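Local atomic coordinates of Rbam17540 (Bacillus amyloliquefaciens, PDB entry 2YOY), a protein that is a copper-dependent CBM33 polysaccharide oxygenase, a lytic polysaccharide monooxygenase that probably cleaves cellulose oxidatively. Residues Ala99-His104 with Val159-Asp164; Thr89-Tyr94 with Asn139-Ile144. All coordinates share one frame; numbering follows the deposited sequence.

How the interactions relate
Interaction 1 and interaction 2 lie in the two sheets of the immunoglobulin-like core, their centres about 13 Å apart. Interaction 2 pairs strands 86-94 and 141-146 of the three-stranded antiparallel sheet; interaction 1 pairs strands 100-108 and 154-162 of the mixed sheet. Along the chain the segments alternate: 89-94, 99-104, 139-144, 159-164, so the chain changes sheet three times: to the mixed sheet, back, and over again. The sheets meet through aromatic side chains: NE1 of W103 lies 2.9 Å from OH of Y94, a probable hydrogen bond, and W160 packs on W92 and Y94. This aromatic interior reaches towards the copper held by H1 and H98.

Interaction 1 (Ala99-His104 with Val159-Asp164). With EDO (1,2-ethanediol), chain E.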
ATOM      1  N   ALA A  99     -12.338  11.682   7.559  1.00 15.01           N
ATOM      2  CA  ALA A  99     -11.736  12.982   7.364  1.00 10.60           C
ATOM      3  C   ALA A  99     -10.254  12.804   7.117  1.00 12.00           C
ATOM      4  O   ALA A  99      -9.605  12.060   7.845  1.00 13.22           O
ATOM      5  CB  ALA A  99     -11.939  13.853   8.596  1.00 19.89           C
ATOM      6  N   THR A 100      -9.729  13.502   6.115  1.00 15.89           N
ATOM      7  CA  THR A 100      -8.383  13.218   5.589  1.00 15.23           C
ATOM      8  C   THR A 100      -7.501  14.439   5.578  1.00 12.40           C
ATOM      9  O   THR A 100      -7.915  15.511   5.136  1.00 14.73           O
ATOM     10  CB  THR A 100      -8.512  12.637   4.160  1.00 10.63           C
ATOM     11  OG1 THR A 100      -9.270  11.426   4.224  1.00 10.72           O
ATOM     12  CG2 THR A 100      -7.129  12.399   3.505  1.00  8.10           C
ATOM     13  N   SER A 101      -6.246  14.279   6.034  1.00  8.78           N
ATOM     14  CA  SER A 101      -5.265  15.346   5.991  1.00 12.92           C
ATOM     15  C   SER A 101      -4.401  15.291   4.733  1.00 18.27           C
ATOM     16  O   SER A 101      -4.107  16.316   4.141  1.00 13.62           O
ATOM     17  CB  SER A 101      -4.396  15.359   7.240  1.00 24.00           C
ATOM     18  OG  SER A 101      -3.796  14.114   7.426  1.00 26.36           O
ATOM     19  N   LYS A 102      -3.983  14.095   4.330  1.00 13.84           N
ATOM     20  CA  LYS A 102      -3.194  13.964   3.092  1.00 11.92           C
ATOM     21  C   LYS A 102      -3.069  12.519   2.678  1.00 11.81           C
ATOM     22  O   LYS A 102      -3.290  11.600   3.467  1.00 13.52           O
ATOM     23  CB  LYS A 102      -1.782  14.567   3.216  1.00 11.83           C
ATOM     24  CG  LYS A 102      -0.833  13.809   4.126  1.00 15.21           C
ATOM     25  CD  LYS A 102       0.556  14.425   4.122  1.00 11.71           C
ATOM     26  CE  LYS A 102       1.519  13.581   4.904  1.00 29.20           C
ATOM     27  NZ  LYS A 102       2.892  14.140   4.893  1.00 29.63           N
ATOM     28  N   TRP A 103      -2.714  12.328   1.415  1.00 10.27           N
ATOM     29  CA  TRP A 103      -2.172  11.088   0.949  1.00  9.33           C
ATOM     30  C   TRP A 103      -0.770  11.331   0.405  1.00 11.99           C
ATOM     31  O   TRP A 103      -0.404  12.438  -0.014  1.00 10.06           O
ATOM     32  CB  TRP A 103      -3.000  10.468  -0.165  1.00 14.16           C
ATOM     33  CG  TRP A 103      -4.436  10.162   0.101  1.00 10.00           C
ATOM     34  CD1 TRP A 103      -4.982   8.915   0.331  1.00  7.97           C
ATOM     35  CD2 TRP A 103      -5.558  11.068  -0.001  1.00  9.75           C
ATOM     36  NE1 TRP A 103      -6.353   9.001   0.398  1.00  9.76           N
ATOM     37  CE2 TRP A 103      -6.734  10.303   0.207  1.00 10.66           C
ATOM     38  CE3 TRP A 103      -5.677  12.426  -0.269  1.00 10.28           C
ATOM     39  CZ2 TRP A 103      -8.036  10.875   0.151  1.00 12.62           C
ATOM     40  CZ3 TRP A 103      -6.977  13.003  -0.295  1.00 11.41           C
ATOM     41  CH2 TRP A 103      -8.114  12.225  -0.075  1.00 12.45           C
ATOM     42  N   HIS A 104       0.049  10.310   0.520  1.00  9.68           N
ATOM     43  CA  HIS A 104       1.461  10.388   0.096  1.00  8.45           C
ATOM     44  C   HIS A 104       1.936   9.064  -0.468  1.00  7.11           C
ATOM     45  O   HIS A 104       1.579   7.982   0.028  1.00  8.48           O
ATOM     46  CB  HIS A 104       2.377  10.994   1.192  1.00 13.82           C
ATOM     47  CG  HIS A 104       2.121  10.499   2.587  1.00 10.54           C
ATOM     48  ND1 HIS A 104       3.148  10.096   3.413  1.00 12.27           N
ATOM     49  CD2 HIS A 104       0.981  10.392   3.325  1.00  7.20           C
ATOM     50  CE1 HIS A 104       2.650   9.707   4.576  1.00 10.69           C
ATOM     51  NE2 HIS A 104       1.343   9.906   4.556  1.00 14.45           N
ATOM     52  N   VAL A 159       0.069   5.921   1.112  1.00  9.78           N
ATOM     53  CA  VAL A 159      -0.276   6.174   2.493  1.00 11.84           C
ATOM     54  C   VAL A 159      -1.435   7.194   2.598  1.00  5.59           C
ATOM     55  O   VAL A 159      -1.387   8.259   2.007  1.00  8.50           O
ATOM     56  CB  VAL A 159       0.948   6.640   3.284  1.00  6.50           C
ATOM     57  CG1 VAL A 159       0.610   6.718   4.776  1.00 10.16           C
ATOM     58  CG2 VAL A 159       2.159   5.703   3.100  1.00  7.63           C
ATOM     59  N   TRP A 160      -2.451   6.861   3.389  1.00  8.63           N
ATOM     60  CA  TRP A 160      -3.595   7.689   3.601  1.00 12.66           C
ATOM     61  C   TRP A 160      -3.592   8.095   5.085  1.00 13.17           C
ATOM     62  O   TRP A 160      -3.746   7.236   5.958  1.00 10.75           O
ATOM     63  CB  TRP A 160      -4.844   6.904   3.229  1.00  8.26           C
ATOM     64  CG  TRP A 160      -6.163   7.520   3.684  1.00 12.33           C
ATOM     65  CD1 TRP A 160      -6.440   8.841   3.791  1.00 11.31           C
ATOM     66  CD2 TRP A 160      -7.347   6.818   4.111  1.00  9.24           C
ATOM     67  NE1 TRP A 160      -7.715   9.011   4.235  1.00 11.09           N
ATOM     68  CE2 TRP A 160      -8.294   7.790   4.446  1.00  6.86           C
ATOM     69  CE3 TRP A 160      -7.688   5.465   4.229  1.00  8.30           C
ATOM     70  CZ2 TRP A 160      -9.579   7.462   4.915  1.00 10.37           C
ATOM     71  CZ3 TRP A 160      -8.947   5.125   4.695  1.00 13.97           C
ATOM     72  CH2 TRP A 160      -9.894   6.141   5.015  1.00 13.49           C
ATOM     73  N   ASP A 161      -3.386   9.380   5.352  1.00  9.00           N
ATOM     74  CA  ASP A 161      -3.414   9.912   6.730  1.00 11.17           C
ATOM     75  C   ASP A 161      -4.804  10.398   7.107  1.00 13.06           C
ATOM     76  O   ASP A 161      -5.375  11.240   6.407  1.00 11.04           O
ATOM     77  CB  ASP A 161      -2.474  11.115   6.856  1.00 12.25           C
ATOM     78  CG  ASP A 161      -1.008  10.735   6.909  1.00 13.86           C
ATOM     79  OD1 ASP A 161      -0.636   9.546   6.647  1.00 12.49           O
ATOM     80  OD2 ASP A 161      -0.187  11.684   7.149  1.00 17.58           O
ATOM     81  N   VAL A 162      -5.304   9.920   8.241  1.00 11.66           N
ATOM     82  CA  VAL A 162      -6.621  10.352   8.781  1.00 10.74           C
ATOM     83  C   VAL A 162      -6.408  11.636   9.589  1.00 11.87           C
ATOM     84  O   VAL A 162      -5.460  11.764  10.393  1.00 16.58           O
ATOM     85  CB  VAL A 162      -7.248   9.230   9.648  1.00 11.51           C
ATOM     86  CG1 VAL A 162      -8.573   9.687  10.261  1.00 15.46           C
ATOM     87  CG2 VAL A 162      -7.447   7.975   8.830  1.00 12.84           C
ATOM     88  N   ALA A 163      -7.249  12.617   9.312  1.00 13.93           N
ATOM     89  CA  ALA A 163      -7.081  13.979   9.875  1.00 18.09           C
ATOM     90  C   ALA A 163      -7.264  14.022  11.406  1.00 14.29           C
ATOM     91  O   ALA A 163      -6.559  14.755  12.130  1.00 17.71           O
ATOM     92  CB  ALA A 163      -8.110  14.874   9.247  1.00 17.52           C
ATOM     93  N   ASP A 164      -8.221  13.250  11.888  1.00 12.90           N
ATOM     94  CA  ASP A 164      -8.729  13.440  13.280  1.00  9.45           C
ATOM     95  C   ASP A 164      -8.390  12.289  14.211  1.00 13.75           C
ATOM     96  O   ASP A 164      -8.964  12.163  15.284  1.00 15.55           O
ATOM     97  CB  ASP A 164     -10.254  13.723  13.277  1.00 11.84           C
ATOM     98  CG  ASP A 164     -11.072  12.558  12.784  1.00 16.06           C
ATOM     99  OD1 ASP A 164     -10.586  11.739  11.965  1.00 16.42           O
ATOM    100  OD2 ASP A 164     -12.250  12.438  13.212  1.00 23.67           O
TER
HETATM  101  C1  EDO E1207     -12.612   8.819  13.588  1.00 39.43           C
HETATM  102  O1  EDO E1207     -13.309  10.055  13.741  1.00 32.39           O
HETATM  103  C2  EDO E1207     -11.941   8.772  12.221  1.00 26.94           C
HETATM  104  O2  EDO E1207     -12.213   9.932  11.418  1.00 24.75           O
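Strands 102-104 and 159-162 run antiparallel, their axes 4.8 Å apart at closest. H104 and V159 form a hydrogen-bonded pair, N to O in both directions, whereas W103 and W160 form a non-hydrogen-bonded pair. Past the corner at S101 the backbone pairing continues, A163 N reaching A99 O over 2.8 Å from above the carbonyl plane. Both carboxylate oxygens of D164 accept from the hydroxyls of a 1,2-ethanediol, probably from the crystallisation liquor. The five-membered rings of W103 and W160 are nearly parallel, at 19°, but slid so far that they barely overlap; CD1 of W160 sits over one face of W103, 3.4 Å from its NE1, which is hydrogen-bonded to OH of Y94. NE1 of W160 gives a bond in the ring plane to OG1 of T100 at 2.9 Å; that hydroxyl is also bonded to the carbonyl of H98, a copper ligand. W160 comes within about 5 Å of the copper and stacks on F169. On the opposite face of the sheet, H104 turns its imidazole, with CG in the crowded position between backbone N and carbonyl carbon (chi1 43°), across to D161. NE2 of H104 donates almost straight to OD1 of D161 at 2.9 Å, within the imidazole plane but from above the carboxylate, the two planes standing 83° apart. CB of V159 covers one face of this ring, 3.7 Å from its centroid, and CE of K102 lies over the opposite face. ND1 is bonded to the hydroxyl of Y106, so both ring nitrogens are held and the rotation is fixed. The buried carboxylate of D161, its OD2 4.5 Å from NZ of K102, is probably kept ionised and would probably polarise the imidazole and hold the proton on NE2.

Interaction 2 (Thr89-Tyr94 with Asn139-Ile144); sequences TFTWHY and NLTHKI
H142 and W92 project into the same interior but meet rim to rim: their planes stand 54° apart, and CE1 of the imidazole approaches CD1 of the indole at 3.9 Å. ND1 of H142 and NE1 of W92 converge on the hydroxyl of Y105. NE2 of H142 gives a weak, bent bond back to the carbonyl of N139. An alanine in place of H142 would probably loosen this interior, since the imidazole's packing on W92 and its bonds to Y105 and N139 would be lost. Further along, the ring of F90 crosses I144 at about a right angle, its CE1 3.7 Å from CB of I144. The other face of the sheet carries threonines: T91 and T141 cross obliquely and join OG1 to OG1 over a short 2.6 Å, while CG2 of T141 leans on CB of T89. Y94 slides past L140 in the opposite direction, with CD2 of the leucine at the edge of the phenol ring. One water accepts from OH of Y94 at 2.6 Å and donates to the carbonyls of N139 and L140, tying the end of the tyrosine to the loop residues before strand 141-146; the same hydroxyl is also bonded to NE1 of W103. Between these two faces the backbones run antiparallel, F90 and H142 exchanging two N-H...O bonds and W92 N meeting L140 O at 3.0 Å. Strand 86-94 is central in its three-stranded sheet, between 2-6 and 141-146. F90, W92, H142 and I144 face the mixed sheet across the interior of this family's immunoglobulin-like sandwich, where W103 of strand 100-108 touches W92 and H142 and V129 of strand 123-130 lies against H142 and I144, while T89, T91 and T141 stand on the outer face.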
ATOM      1  N   THR A  89      -2.897   6.869 -12.421  1.00 11.88           N
ATOM      2  CA  THR A  89      -3.887   7.187 -11.400  1.00 10.40           C
ATOM      3  C   THR A  89      -3.974   6.100 -10.333  1.00  9.53           C
ATOM      4  O   THR A  89      -3.793   4.925 -10.618  1.00  9.63           O
ATOM      5  CB  THR A  89      -5.264   7.355 -12.015  1.00 13.99           C
ATOM      6  OG1 THR A  89      -5.569   6.155 -12.731  1.00 18.79           O
ATOM      7  CG2 THR A  89      -5.263   8.543 -12.966  1.00 22.43           C
ATOM      8  N   PHE A  90      -4.285   6.531  -9.116  1.00  9.27           N
ATOM      9  CA  PHE A  90      -4.380   5.644  -7.943  1.00 10.46           C
ATOM     10  C   PHE A  90      -5.734   5.933  -7.329  1.00  9.30           C
ATOM     11  O   PHE A  90      -5.972   7.031  -6.834  1.00 12.61           O
ATOM     12  CB  PHE A  90      -3.226   5.912  -6.951  1.00 11.48           C
ATOM     13  CG  PHE A  90      -1.915   5.589  -7.526  1.00  6.29           C
ATOM     14  CD1 PHE A  90      -1.273   6.460  -8.405  1.00 12.54           C
ATOM     15  CD2 PHE A  90      -1.297   4.343  -7.254  1.00  8.22           C
ATOM     16  CE1 PHE A  90      -0.067   6.109  -8.993  1.00 14.64           C
ATOM     17  CE2 PHE A  90      -0.081   4.001  -7.857  1.00 10.44           C
ATOM     18  CZ  PHE A  90       0.540   4.883  -8.718  1.00 14.91           C
ATOM     19  N   THR A  91      -6.633   4.948  -7.415  1.00 10.77           N
ATOM     20  CA  THR A  91      -7.993   5.074  -6.904  1.00  9.61           C
ATOM     21  C   THR A  91      -8.230   4.216  -5.680  1.00 11.97           C
ATOM     22  O   THR A  91      -8.012   2.997  -5.716  1.00 10.16           O
ATOM     23  CB  THR A  91      -9.005   4.656  -7.977  1.00 11.50           C
ATOM     24  OG1 THR A  91      -8.866   5.550  -9.090  1.00 14.17           O
ATOM     25  CG2 THR A  91     -10.397   4.762  -7.441  1.00 15.15           C
ATOM     26  N   TRP A  92      -8.667   4.868  -4.609  1.00 12.53           N
ATOM     27  CA  TRP A  92      -9.013   4.203  -3.347  1.00 11.22           C
ATOM     28  C   TRP A  92     -10.476   3.813  -3.336  1.00 13.20           C
ATOM     29  O   TRP A  92     -11.327   4.541  -3.879  1.00 11.86           O
ATOM     30  CB  TRP A  92      -8.711   5.132  -2.165  1.00 10.04           C
ATOM     31  CG  TRP A  92      -7.220   5.356  -1.910  1.00  5.17           C
ATOM     32  CD1 TRP A  92      -6.384   6.142  -2.630  1.00  9.05           C
ATOM     33  CD2 TRP A  92      -6.434   4.814  -0.837  1.00  6.57           C
ATOM     34  NE1 TRP A  92      -5.113   6.124  -2.068  1.00  9.94           N
ATOM     35  CE2 TRP A  92      -5.121   5.327  -0.967  1.00  9.41           C
ATOM     36  CE3 TRP A  92      -6.703   3.936   0.200  1.00  9.46           C
ATOM     37  CZ2 TRP A  92      -4.069   4.969  -0.095  1.00 11.00           C
ATOM     38  CZ3 TRP A  92      -5.645   3.598   1.083  1.00 11.77           C
ATOM     39  CH2 TRP A  92      -4.371   4.129   0.937  1.00 11.44           C
ATOM     40  N   HIS A  93     -10.770   2.653  -2.753  1.00 10.93           N
ATOM     41  CA  HIS A  93     -12.123   2.253  -2.378  1.00 10.26           C
ATOM     42  C   HIS A  93     -12.197   2.333  -0.844  1.00 16.12           C
ATOM     43  O   HIS A  93     -11.310   1.806  -0.144  1.00 13.27           O
ATOM     44  CB  HIS A  93     -12.393   0.830  -2.807  1.00 13.96           C
ATOM     45  CG  HIS A  93     -13.707   0.288  -2.327  1.00 14.49           C
ATOM     46  ND1 HIS A  93     -14.914   0.652  -2.879  1.00 34.01           N
ATOM     47  CD2 HIS A  93     -13.997  -0.558  -1.317  1.00 16.72           C
ATOM     48  CE1 HIS A  93     -15.891   0.040  -2.237  1.00 37.69           C
ATOM     49  NE2 HIS A  93     -15.359  -0.709  -1.291  1.00 38.91           N
ATOM     50  N   TYR A  94     -13.190   3.053  -0.349  1.00 10.90           N
ATOM     51  CA  TYR A  94     -13.388   3.285   1.082  1.00  4.74           C
ATOM     52  C   TYR A  94     -14.595   2.507   1.605  1.00 18.52           C
ATOM     53  O   TYR A  94     -15.690   2.575   1.027  1.00 14.57           O
ATOM     54  CB  TYR A  94     -13.525   4.776   1.386  1.00  9.56           C
ATOM     55  CG  TYR A  94     -12.296   5.550   1.039  1.00 11.31           C
ATOM     56  CD1 TYR A  94     -11.159   5.438   1.826  1.00 10.60           C
ATOM     57  CD2 TYR A  94     -12.238   6.358  -0.085  1.00  9.74           C
ATOM     58  CE1 TYR A  94     -10.026   6.116   1.501  1.00 11.88           C
ATOM     59  CE2 TYR A  94     -11.098   7.057  -0.419  1.00 15.79           C
ATOM     60  CZ  TYR A  94      -9.988   6.912   0.371  1.00 16.35           C
ATOM     61  OH  TYR A  94      -8.848   7.582   0.047  1.00  9.51           O
ATOM     62  N   ASN A 139     -11.964  13.166  -2.764  1.00 18.82           N
ATOM     63  CA  ASN A 139     -10.881  13.033  -3.743  1.00 18.20           C
ATOM     64  C   ASN A 139     -10.473  11.559  -3.853  1.00 13.58           C
ATOM     65  O   ASN A 139      -9.467  11.163  -3.293  1.00 14.93           O
ATOM     66  CB  ASN A 139      -9.679  13.909  -3.353  1.00 16.87           C
ATOM     67  CG  ASN A 139      -8.637  13.990  -4.443  1.00 15.62           C
ATOM     68  OD1 ASN A 139      -8.851  13.478  -5.559  1.00 23.26           O
ATOM     69  ND2 ASN A 139      -7.534  14.646  -4.163  1.00 18.90           N
ATOM     70  N   LEU A 140     -11.251  10.775  -4.601  1.00 13.02           N
ATOM     71  CA  LEU A 140     -11.061   9.312  -4.719  1.00 13.39           C
ATOM     72  C   LEU A 140      -9.793   8.859  -5.429  1.00 16.81           C
ATOM     73  O   LEU A 140      -9.192   7.827  -5.057  1.00 12.49           O
ATOM     74  CB  LEU A 140     -12.245   8.687  -5.463  1.00 18.44           C
ATOM     75  CG  LEU A 140     -13.536   8.631  -4.649  1.00 23.34           C
ATOM     76  CD1 LEU A 140     -14.714   8.419  -5.591  1.00 21.02           C
ATOM     77  CD2 LEU A 140     -13.489   7.555  -3.579  1.00 23.22           C
ATOM     78  N   THR A 141      -9.394   9.620  -6.437  1.00 14.19           N
ATOM     79  CA  THR A 141      -8.358   9.208  -7.403  1.00 15.91           C
ATOM     80  C   THR A 141      -7.284  10.277  -7.509  1.00 11.10           C
ATOM     81  O   THR A 141      -7.603  11.450  -7.660  1.00 14.19           O
ATOM     82  CB  THR A 141      -9.004   9.007  -8.787  1.00 11.92           C
ATOM     83  OG1 THR A 141      -9.940   7.933  -8.727  1.00 14.59           O
ATOM     84  CG2 THR A 141      -7.974   8.683  -9.869  1.00 13.83           C
ATOM     85  N   HIS A 142      -6.008   9.875  -7.390  1.00  7.38           N
ATOM     86  CA  HIS A 142      -4.889  10.771  -7.396  1.00  5.25           C
ATOM     87  C   HIS A 142      -3.994  10.526  -8.601  1.00  8.23           C
ATOM     88  O   HIS A 142      -3.734   9.380  -8.954  1.00 13.82           O
ATOM     89  CB  HIS A 142      -4.065  10.534  -6.122  1.00 12.53           C
ATOM     90  CG  HIS A 142      -4.902  10.592  -4.892  1.00 15.69           C
ATOM     91  ND1 HIS A 142      -4.807   9.663  -3.888  1.00 13.68           N
ATOM     92  CD2 HIS A 142      -5.933  11.404  -4.556  1.00 18.20           C
ATOM     93  CE1 HIS A 142      -5.696   9.927  -2.957  1.00  9.53           C
ATOM     94  NE2 HIS A 142      -6.411  10.966  -3.346  1.00 17.21           N
ATOM     95  N   LYS A 143      -3.483  11.604  -9.180  1.00  9.29           N
ATOM     96  CA  LYS A 143      -2.566  11.529 -10.341  1.00  8.59           C
ATOM     97  C   LYS A 143      -1.189  11.757  -9.831  1.00 15.26           C
ATOM     98  O   LYS A 143      -0.892  12.820  -9.345  1.00 10.52           O
ATOM     99  CB  LYS A 143      -2.912  12.646 -11.310  1.00 18.35           C
ATOM    100  CG  LYS A 143      -2.138  12.630 -12.614  1.00 23.56           C
ATOM    101  CD  LYS A 143      -2.609  13.803 -13.460  1.00 43.32           C
ATOM    102  CE  LYS A 143      -1.778  13.997 -14.710  1.00 34.32           C
ATOM    103  NZ  LYS A 143      -1.984  15.374 -15.206  1.00 38.14           N
ATOM    104  N   ILE A 144      -0.388  10.704  -9.912  1.00  7.88           N
ATOM    105  CA  ILE A 144       0.942  10.655  -9.372  1.00 10.50           C
ATOM    106  C   ILE A 144       1.908  10.280 -10.510  1.00 13.92           C
ATOM    107  O   ILE A 144       1.658   9.340 -11.315  1.00 11.37           O
ATOM    108  CB  ILE A 144       0.986   9.621  -8.269  1.00  8.77           C
ATOM    109  CG1 ILE A 144       0.022   9.943  -7.107  1.00 11.17           C
ATOM    110  CG2 ILE A 144       2.393   9.450  -7.700  1.00  9.21           C
ATOM    111  CD1 ILE A 144       0.352  11.170  -6.276  1.00  6.25           C
TER
HETATM  112  O   HOH W   1      -8.668   8.661  -2.305  1.00 13.16           O